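Local structure of SWD1-like protein (Myceliophthora thermophila, 6E29) at residues B[159-162]-B[163-166]; B[167-170]-B[171-175]; B[180-184]-B[185-189]. The protein probably serves as the Swd1 (Cps50) subunit of the COMPASS histone H3 methyltransferase complex, this chain being its WD-repeat beta-propeller domain. All coordinates share one frame; numbering follows the deposited sequence.

In the fold
Contacts 1 and 2 are the two ends of one helix, residues 161-171, the single helix of a chain otherwise built from seven four-stranded antiparallel sheets, the blades of a beta-propeller. Contact 1 starts the helix about 36 Å from the centre of the chain; contact 2 ends it about 24 Å out, their centres 13 Å apart. The two are stitched together by Thr-159 OG1 and Gln-167 OE1, 2.6 Å apart in a probable hydrogen bond. From 171-175 the chain enters strand 176-181, which leads to contact 3, the buried hairpin turn of the blade, about 11 Å from contact 2 at the nearest atoms.

Contact 1. Residues B[159-162]-B[163-166]; sequences TDPA and LREK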
ATOM      1  N   THR B 159     -30.794  17.639  -2.849  1.00 31.37           N
ATOM      2  CA  THR B 159     -30.984  17.809  -1.414  1.00 38.37           C
ATOM      3  C   THR B 159     -31.615  19.153  -1.083  1.00 38.25           C
ATOM      4  O   THR B 159     -31.194  20.201  -1.590  1.00 38.16           O
ATOM      5  CB  THR B 159     -29.646  17.638  -0.696  1.00 30.81           C
ATOM      6  OG1 THR B 159     -29.116  16.347  -1.009  1.00 35.76           O
ATOM      7  CG2 THR B 159     -29.814  17.793   0.811  1.00 30.76           C
ATOM      8  N   ASP B 160     -32.643  19.123  -0.237  1.00 33.12           N
ATOM      9  CA  ASP B 160     -33.231  20.371   0.221  1.00 35.37           C
ATOM     10  C   ASP B 160     -32.173  21.288   0.830  1.00 35.67           C
ATOM     11  O   ASP B 160     -31.261  20.823   1.536  1.00 37.79           O
ATOM     12  CB  ASP B 160     -34.335  20.094   1.241  1.00 37.26           C
ATOM     13  CG  ASP B 160     -35.209  21.307   1.455  1.00 49.28           C
ATOM     14  OD1 ASP B 160     -36.266  21.415   0.796  1.00 54.48           O
ATOM     15  OD2 ASP B 160     -34.820  22.168   2.260  1.00 50.50           O
ATOM     16  N   PRO B 161     -32.247  22.599   0.580  1.00 49.96           N
ATOM     17  CA  PRO B 161     -31.219  23.484   1.134  1.00 41.08           C
ATOM     18  C   PRO B 161     -31.072  23.378   2.641  1.00 41.61           C
ATOM     19  O   PRO B 161     -29.941  23.425   3.135  1.00 50.74           O
ATOM     20  CB  PRO B 161     -31.683  24.880   0.690  1.00 46.38           C
ATOM     21  CG  PRO B 161     -32.496  24.646  -0.526  1.00 56.13           C
ATOM     22  CD  PRO B 161     -33.168  23.309  -0.330  1.00 41.85           C
ATOM     23  N   ALA B 162     -32.174  23.172   3.380  1.00 38.93           N
ATOM     24  CA  ALA B 162     -32.094  23.052   4.834  1.00 47.56           C
ATOM     25  C   ALA B 162     -31.305  21.833   5.313  1.00 41.72           C
ATOM     26  O   ALA B 162     -30.936  21.776   6.484  1.00 45.38           O
ATOM     27  CB  ALA B 162     -33.491  22.985   5.431  1.00 40.41           C
ATOM     28  N   LEU B 163     -31.067  20.850   4.452  1.00 36.21           N
ATOM     29  CA  LEU B 163     -30.380  19.613   4.806  1.00 35.61           C
ATOM     30  C   LEU B 163     -28.963  19.565   4.248  1.00 34.04           C
ATOM     31  O   LEU B 163     -28.172  18.656   4.596  1.00 33.38           O
ATOM     32  CB  LEU B 163     -31.188  18.438   4.272  1.00 33.41           C
ATOM     33  CG  LEU B 163     -30.782  16.996   4.584  1.00 41.05           C
ATOM     34  CD1 LEU B 163     -30.637  16.782   6.071  1.00 45.29           C
ATOM     35  CD2 LEU B 163     -31.764  16.006   3.981  1.00 35.49           C
ATOM     36  N   ARG B 164     -28.615  20.525   3.395  1.00 44.51           N
ATOM     37  CA  ARG B 164     -27.317  20.476   2.726  1.00 40.20           C
ATOM     38  C   ARG B 164     -26.155  20.556   3.712  1.00 41.30           C
ATOM     39  O   ARG B 164     -25.200  19.796   3.593  1.00 41.20           O
ATOM     40  CB  ARG B 164     -27.229  21.588   1.678  1.00 46.77           C
ATOM     41  CG  ARG B 164     -27.621  21.065   0.302  1.00 60.01           C
ATOM     42  CD  ARG B 164     -27.768  22.162  -0.730  1.00 68.74           C
ATOM     43  NE  ARG B 164     -29.020  22.040  -1.470  1.00 68.69           N
ATOM     44  CZ  ARG B 164     -29.471  22.964  -2.325  1.00 75.27           C
ATOM     45  NH1 ARG B 164     -28.753  24.070  -2.559  1.00 76.93           N
ATOM     46  NH2 ARG B 164     -30.625  22.782  -2.963  1.00 75.94           N
ATOM     47  N   GLU B 165     -26.236  21.419   4.726  1.00 48.14           N
ATOM     48  CA  GLU B 165     -25.131  21.504   5.682  1.00 47.27           C
ATOM     49  C   GLU B 165     -24.868  20.157   6.356  1.00 40.81           C
ATOM     50  O   GLU B 165     -23.717  19.732   6.497  1.00 45.67           O
ATOM     51  CB  GLU B 165     -25.429  22.589   6.730  1.00 50.40           C
ATOM     52  CG  GLU B 165     -24.376  22.644   7.821  1.00 58.79           C
ATOM     53  CD  GLU B 165     -24.729  23.572   8.958  1.00 71.15           C
ATOM     54  OE1 GLU B 165     -25.500  24.535   8.735  1.00 66.37           O
ATOM     55  OE2 GLU B 165     -24.213  23.345  10.078  1.00 75.11           O
ATOM     56  N   LYS B 166     -25.922  19.469   6.795  1.00 38.26           N
ATOM     57  CA  LYS B 166     -25.682  18.245   7.547  1.00 40.99           C
ATOM     58  C   LYS B 166     -25.224  17.131   6.610  1.00 32.97           C
ATOM     59  O   LYS B 166     -24.334  16.338   6.954  1.00 32.47           O
ATOM     60  CB  LYS B 166     -26.948  17.860   8.341  1.00 47.91           C
ATOM     61  CG  LYS B 166     -27.075  16.369   8.716  1.00 43.06           C
ATOM     62  CD  LYS B 166     -26.371  16.035  10.067  1.00 68.90           C
ATOM     63  CE  LYS B 166     -26.415  14.518  10.399  1.00 62.96           C
ATOM     64  NZ  LYS B 166     -25.516  14.077  11.525  1.00 69.74           N
TER
HETATM   65  O   HOH W   1     -28.244  23.269   5.413  1.00 47.19           O
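Arg-164 folds back over the start of the helix and grips the carbonyl of Thr-159, just ahead of the N-cap residue Asp-160. Two nitrogens share the one acceptor: NE of Arg-164 lies 2.9 Å from Thr-159 O, and NH2 of Arg-164 completes the side-on grip on the same oxygen. Thr-159 O sits within 2° of the guanidinium plane, so the group is held by its edge, with NH2 nearly in line with the C=O bond and NE above the carbonyl plane. A bend at chi3 (-131°) turns the guanidinium back toward the cap. Pro-161 covers one face of it off-centre, CG standing 3.6 Å from Arg-164 NH2, and the two side chains run alongside each other in the same direction.

The first amides of the helix are accounted for in turn. Ala-162 N is taken by the Asp-160 carboxylate, with OD2 accepting at 3.0 Å on its anti side. Leu-163 N donates to Asp-160 O at 2.9 Å, and Arg-164 N to Pro-161 O at 3.2 Å. Glu-165 N finds its acceptor in a water, which in turn donates to Pro-161 O, so that this carbonyl serves both an amide and the water.

The two branches of Thr-159 have different partners. OG1 has its probable hydrogen-bond partner in Gln-167 OE1, eight residues further on, while CG2, anti to the backbone N, packs across Leu-163 at about a right angle, 3.8 Å from Leu-163 CB.

Contact 2. Residues B[167-170]-B[171-175]; sequences QAKE and DAKHM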
ATOM      1  N   GLN B 167     -25.798  17.076   5.409  1.00 31.71           N
ATOM      2  CA  GLN B 167     -25.384  16.089   4.433  1.00 29.79           C
ATOM      3  C   GLN B 167     -23.920  16.286   4.062  1.00 38.90           C
ATOM      4  O   GLN B 167     -23.161  15.318   3.935  1.00 34.93           O
ATOM      5  CB  GLN B 167     -26.255  16.186   3.191  1.00 29.16           C
ATOM      6  CG  GLN B 167     -25.928  15.063   2.198  1.00 29.10           C
ATOM      7  CD  GLN B 167     -26.828  15.145   0.994  1.00 33.77           C
ATOM      8  OE1 GLN B 167     -26.843  16.145   0.280  1.00 28.19           O
ATOM      9  NE2 GLN B 167     -27.591  14.090   0.768  1.00 34.43           N
ATOM     10  N   ALA B 168     -23.514  17.539   3.845  1.00 37.99           N
ATOM     11  CA  ALA B 168     -22.117  17.793   3.496  1.00 32.40           C
ATOM     12  C   ALA B 168     -21.189  17.348   4.614  1.00 34.19           C
ATOM     13  O   ALA B 168     -20.148  16.738   4.357  1.00 38.17           O
ATOM     14  CB  ALA B 168     -21.917  19.277   3.196  1.00 35.56           C
ATOM     15  N   LYS B 169     -21.523  17.702   5.862  1.00 33.11           N
ATOM     16  CA  LYS B 169     -20.732  17.258   7.011  1.00 37.07           C
ATOM     17  C   LYS B 169     -20.589  15.739   7.025  1.00 46.30           C
ATOM     18  O   LYS B 169     -19.498  15.207   7.282  1.00 34.78           O
ATOM     19  CB  LYS B 169     -21.394  17.749   8.304  1.00 39.93           C
ATOM     20  CG  LYS B 169     -20.582  17.517   9.588  1.00 54.39           C
ATOM     21  CD  LYS B 169     -21.193  18.291  10.812  1.00 53.80           C
ATOM     22  CE  LYS B 169     -22.049  17.347  11.690  1.00 58.75           C
ATOM     23  NZ  LYS B 169     -21.495  15.931  11.628  1.00 56.52           N
ATOM     24  N   GLU B 170     -21.668  15.019   6.711  1.00 38.60           N
ATOM     25  CA  GLU B 170     -21.600  13.557   6.724  1.00 49.17           C
ATOM     26  C   GLU B 170     -20.753  13.020   5.576  1.00 30.96           C
ATOM     27  O   GLU B 170     -19.960  12.095   5.781  1.00 32.28           O
ATOM     28  CB  GLU B 170     -23.001  12.935   6.659  1.00 36.19           C
ATOM     29  CG  GLU B 170     -23.890  13.083   7.943  1.00 39.14           C
ATOM     30  CD  GLU B 170     -23.149  12.774   9.266  1.00 60.16           C
ATOM     31  OE1 GLU B 170     -22.963  13.720  10.090  1.00 68.38           O
ATOM     32  OE2 GLU B 170     -22.746  11.595   9.476  1.00 62.60           O
ATOM     33  N   ASP B 171     -20.952  13.548   4.357  1.00 29.34           N
ATOM     34  CA  ASP B 171     -20.155  13.134   3.204  1.00 34.85           C
ATOM     35  C   ASP B 171     -18.679  13.337   3.478  1.00 32.22           C
ATOM     36  O   ASP B 171     -17.834  12.559   3.007  1.00 26.56           O
ATOM     37  CB  ASP B 171     -20.536  13.939   1.961  1.00 34.14           C
ATOM     38  CG  ASP B 171     -21.905  13.593   1.428  1.00 39.75           C
ATOM     39  OD1 ASP B 171     -22.516  12.612   1.908  1.00 38.96           O
ATOM     40  OD2 ASP B 171     -22.366  14.305   0.514  1.00 34.38           O
ATOM     41  N   ALA B 172     -18.354  14.387   4.227  1.00 30.37           N
ATOM     42  CA  ALA B 172     -16.964  14.715   4.522  1.00 37.33           C
ATOM     43  C   ALA B 172     -16.318  13.711   5.463  1.00 33.62           C
ATOM     44  O   ALA B 172     -15.093  13.701   5.591  1.00 43.29           O
ATOM     45  CB  ALA B 172     -16.892  16.134   5.114  1.00 43.53           C
ATOM     46  N   LYS B 173     -17.097  12.871   6.137  1.00 36.46           N
ATOM     47  CA  LYS B 173     -16.459  11.854   6.953  1.00 37.14           C
ATOM     48  C   LYS B 173     -15.881  10.733   6.129  1.00 37.06           C
ATOM     49  O   LYS B 173     -15.145   9.902   6.672  1.00 39.88           O
ATOM     50  CB  LYS B 173     -17.452  11.299   7.955  1.00 42.07           C
ATOM     51  CG  LYS B 173     -17.900  12.363   8.935  1.00 42.09           C
ATOM     52  CD  LYS B 173     -19.037  11.852   9.815  1.00 45.80           C
ATOM     53  CE  LYS B 173     -19.429  12.903  10.847  1.00 55.59           C
ATOM     54  NZ  LYS B 173     -20.549  12.360  11.667  1.00 55.06           N
ATOM     55  N   HIS B 174     -16.195  10.681   4.840  1.00 27.41           N
ATOM     56  CA  HIS B 174     -15.620   9.673   3.953  1.00 26.87           C
ATOM     57  C   HIS B 174     -14.255  10.155   3.501  1.00 28.34           C
ATOM     58  O   HIS B 174     -14.169  11.089   2.703  1.00 35.28           O
ATOM     59  CB  HIS B 174     -16.512   9.461   2.741  1.00 24.75           C
ATOM     60  CG  HIS B 174     -17.834   8.871   3.059  1.00 23.94           C
ATOM     61  ND1 HIS B 174     -18.172   7.589   2.668  1.00 28.85           N
ATOM     62  CD2 HIS B 174     -18.929   9.383   3.682  1.00 31.66           C
ATOM     63  CE1 HIS B 174     -19.404   7.325   3.073  1.00 29.55           C
ATOM     64  NE2 HIS B 174     -19.892   8.402   3.677  1.00 33.29           N
ATOM     65  N   MET B 175     -13.193   9.570   4.027  1.00 26.46           N
ATOM     66  CA  MET B 175     -11.857  10.056   3.687  1.00 26.04           C
ATOM     67  C   MET B 175     -11.031   8.900   3.152  1.00 24.92           C
ATOM     68  O   MET B 175     -11.196   7.756   3.588  1.00 27.40           O
ATOM     69  CB  MET B 175     -11.183  10.682   4.885  1.00 28.08           C
ATOM     70  CG  MET B 175     -12.053  11.803   5.440  1.00 35.86           C
ATOM     71  SD  MET B 175     -11.233  12.906   6.514  1.00 59.75           S
ATOM     72  CE  MET B 175     -10.607  11.733   7.737  1.00 53.57           C
TER
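Asp-171 N reaches Gln-167 O at 2.9 Å and Ala-172 N reaches Ala-168 O at 3.0 Å, the last bonds here to span four residues; Lys-173 N then turns to Glu-170 O, only three back. A type I turn from Asp-171 to His-174 overlaps the helix end, closed by His-174 N on Asp-171 O at 3.1 Å. The CD2 edge of the His-174 ring also comes up to Glu-170 O.

Among the side chains Glu-170 is the hub. Lys-173, extended beyond CG, lies alongside it and sets NZ between the two oxygens, on their syn sides and 20° out of the carboxylate plane, 3.2 Å from both OE1 and OE2 of Glu-170. Lys-169 bends at chi3 and chi4 to bring its own NZ within 3.1 Å of Glu-170 OE1, nearly in line with the C-O bond and from the same face as Lys-173. The two ammonium groups, NZ of Lys-169 and NZ of Lys-173, are thereby only 3.7 Å apart, a closeness the shared carboxylate probably offsets. Lys-166 adds a third salt bridge to OE1, while Asp-171 pairs with Arg-154. The whole is a helix C-terminus passing into a type I turn, bridged by a Lys-169, Glu-170, Lys-173 salt-bridge network, just before strand 176-181 of a propeller blade.

Contact 3. Residues B[180-184]-B[185-189]; sequences VYTAS and GDHLL
Val-180 pairs with Leu-189 in an antiparallel hydrogen-bonded pair: Val-180 N donates to Leu-189 O at 2.9 Å, Leu-189 N returns to Val-180 O at 2.8 Å, and Val-180 CG2 packs on Leu-189 CB. Tyr-181, in the non-hydrogen-bonded pair with Leu-188, turns its ring face to that residue. Leu-188 CD2 stands 3.5 Å from the ring centroid, only 9° off the normal, a CH-pi contact, while the phenol OH goes on to Gln-123.

Thr-182 sends N to His-187 O at 3.0 Å and starts the type I turn, its carbonyl accepting from Gly-185 N. Its CG2 touches both His-187 CB and Leu-189 CD2, and OG1 shares a water with Ser-184 OG and His-187 ND1. Ala-183 O accepts a hydrogen bond from Trp-119 NE1. Ser-184 turns OG between its backbone N and carbonyl carbon (chi1 67°), where it accepts from Asp-186 N at 3.1 Å and donates to Asp-186 OD1 at 2.9 Å, approaching from above the carboxylate plane. Gly-185 has a positive phi (88°), which helps turn the chain back toward the second strand. This is a beta hairpin whose four-residue loop joins the first two strands of a four-stranded beta-propeller blade.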
ATOM      1  N   VAL B 180      -4.186   2.709  -4.878  1.00 21.94           N
ATOM      2  CA  VAL B 180      -3.229   2.040  -5.769  1.00 22.57           C
ATOM      3  C   VAL B 180      -3.684   2.252  -7.204  1.00 23.83           C
ATOM      4  O   VAL B 180      -4.867   2.463  -7.471  1.00 29.55           O
ATOM      5  CB  VAL B 180      -3.097   0.512  -5.504  1.00 35.82           C
ATOM      6  CG1 VAL B 180      -2.519   0.253  -4.146  1.00 35.66           C
ATOM      7  CG2 VAL B 180      -4.437  -0.211  -5.628  1.00 21.21           C
ATOM      8  N   TYR B 181      -2.752   2.127  -8.159  1.00 23.88           N
ATOM      9  CA  TYR B 181      -3.177   2.164  -9.564  1.00 23.80           C
ATOM     10  C   TYR B 181      -3.547   0.756 -10.005  1.00 32.19           C
ATOM     11  O   TYR B 181      -2.922  -0.224  -9.565  1.00 30.49           O
ATOM     12  CB  TYR B 181      -2.003   2.630 -10.469  1.00 25.55           C
ATOM     13  CG  TYR B 181      -1.639   4.093 -10.396  1.00 31.84           C
ATOM     14  CD1 TYR B 181      -0.751   4.568  -9.439  1.00 28.43           C
ATOM     15  CD2 TYR B 181      -2.143   5.002 -11.362  1.00 37.93           C
ATOM     16  CE1 TYR B 181      -0.388   5.913  -9.390  1.00 30.58           C
ATOM     17  CE2 TYR B 181      -1.772   6.373 -11.349  1.00 35.07           C
ATOM     18  CZ  TYR B 181      -0.903   6.804 -10.360  1.00 44.52           C
ATOM     19  OH  TYR B 181      -0.523   8.103 -10.325  1.00 33.58           O
ATOM     20  N   THR B 182      -4.486   0.651 -10.934  1.00 28.27           N
ATOM     21  CA  THR B 182      -4.654  -0.599 -11.668  1.00 25.28           C
ATOM     22  C   THR B 182      -3.419  -0.815 -12.556  1.00 37.56           C
ATOM     23  O   THR B 182      -2.588   0.079 -12.712  1.00 34.87           O
ATOM     24  CB  THR B 182      -5.906  -0.593 -12.528  1.00 38.68           C
ATOM     25  OG1 THR B 182      -5.778   0.424 -13.541  1.00 32.65           O
ATOM     26  CG2 THR B 182      -7.164  -0.381 -11.647  1.00 27.43           C
ATOM     27  N   ALA B 183      -3.319  -2.015 -13.153  1.00 33.47           N
ATOM     28  CA  ALA B 183      -2.090  -2.399 -13.847  1.00 47.44           C
ATOM     29  C   ALA B 183      -1.815  -1.493 -15.031  1.00 39.56           C
ATOM     30  O   ALA B 183      -0.645  -1.219 -15.353  1.00 37.38           O
ATOM     31  CB  ALA B 183      -2.158  -3.861 -14.307  1.00 45.03           C
ATOM     32  N   SER B 184      -2.869  -1.024 -15.704  1.00 35.72           N
ATOM     33  CA  SER B 184      -2.662  -0.191 -16.886  1.00 44.45           C
ATOM     34  C   SER B 184      -2.332   1.240 -16.526  1.00 34.96           C
ATOM     35  O   SER B 184      -1.838   1.982 -17.386  1.00 44.81           O
ATOM     36  CB  SER B 184      -3.912  -0.170 -17.785  1.00 41.62           C
ATOM     37  OG  SER B 184      -4.984   0.515 -17.115  1.00 42.87           O
ATOM     38  N   GLY B 185      -2.685   1.652 -15.312  1.00 35.63           N
ATOM     39  CA  GLY B 185      -2.570   3.012 -14.879  1.00 32.92           C
ATOM     40  C   GLY B 185      -3.783   3.875 -15.204  1.00 34.88           C
ATOM     41  O   GLY B 185      -3.839   5.021 -14.731  1.00 42.38           O
ATOM     42  N   ASP B 186      -4.778   3.342 -15.927  1.00 37.43           N
ATOM     43  CA  ASP B 186      -5.934   4.163 -16.297  1.00 39.83           C
ATOM     44  C   ASP B 186      -6.911   4.424 -15.145  1.00 48.65           C
ATOM     45  O   ASP B 186      -7.737   5.346 -15.249  1.00 36.85           O
ATOM     46  CB  ASP B 186      -6.713   3.528 -17.461  1.00 43.17           C
ATOM     47  CG  ASP B 186      -5.879   3.378 -18.729  1.00 64.89           C
ATOM     48  OD1 ASP B 186      -5.847   2.247 -19.265  1.00 74.43           O
ATOM     49  OD2 ASP B 186      -5.235   4.363 -19.177  1.00 44.70           O
ATOM     50  N   HIS B 187      -6.862   3.630 -14.076  1.00 33.54           N
ATOM     51  CA  HIS B 187      -7.760   3.793 -12.942  1.00 29.24           C
ATOM     52  C   HIS B 187      -6.986   3.739 -11.642  1.00 34.82           C
ATOM     53  O   HIS B 187      -5.879   3.192 -11.558  1.00 33.72           O
ATOM     54  CB  HIS B 187      -8.842   2.718 -12.918  1.00 29.30           C
ATOM     55  CG  HIS B 187      -9.755   2.785 -14.098  1.00 38.57           C
ATOM     56  ND1 HIS B 187      -9.449   2.204 -15.316  1.00 40.16           N
ATOM     57  CD2 HIS B 187     -10.926   3.438 -14.271  1.00 39.09           C
ATOM     58  CE1 HIS B 187     -10.413   2.473 -16.178  1.00 49.41           C
ATOM     59  NE2 HIS B 187     -11.320   3.222 -15.570  1.00 44.93           N
ATOM     60  N   LEU B 188      -7.607   4.290 -10.620  1.00 26.08           N
ATOM     61  CA  LEU B 188      -7.106   4.161  -9.275  1.00 23.45           C
ATOM     62  C   LEU B 188      -8.136   3.421  -8.457  1.00 27.21           C
ATOM     63  O   LEU B 188      -9.334   3.633  -8.624  1.00 29.91           O
ATOM     64  CB  LEU B 188      -6.821   5.508  -8.653  1.00 28.27           C
ATOM     65  CG  LEU B 188      -5.657   6.222  -9.361  1.00 39.75           C
ATOM     66  CD1 LEU B 188      -6.008   7.683  -9.406  1.00 45.55           C
ATOM     67  CD2 LEU B 188      -4.317   5.966  -8.635  1.00 43.55           C
ATOM     68  N   LEU B 189      -7.658   2.583  -7.563  1.00 24.77           N
ATOM     69  CA  LEU B 189      -8.513   1.884  -6.609  1.00 22.99           C
ATOM     70  C   LEU B 189      -8.205   2.483  -5.257  1.00 27.27           C
ATOM     71  O   LEU B 189      -7.045   2.498  -4.826  1.00 29.62           O
ATOM     72  CB  LEU B 189      -8.251   0.371  -6.623  1.00 26.91           C
ATOM     73  CG  LEU B 189      -8.223  -0.310  -7.988  1.00 25.80           C
ATOM     74  CD1 LEU B 189      -7.904  -1.752  -7.799  1.00 35.22           C
ATOM     75  CD2 LEU B 189      -9.526  -0.150  -8.704  1.00 29.75           C
TER
HETATM   76  O   HOH W   2      -7.465   0.294 -15.363  1.00 41.64           O
HETATM   77  O   HOH W   3      -2.115   4.898 -17.894  1.00 40.71           O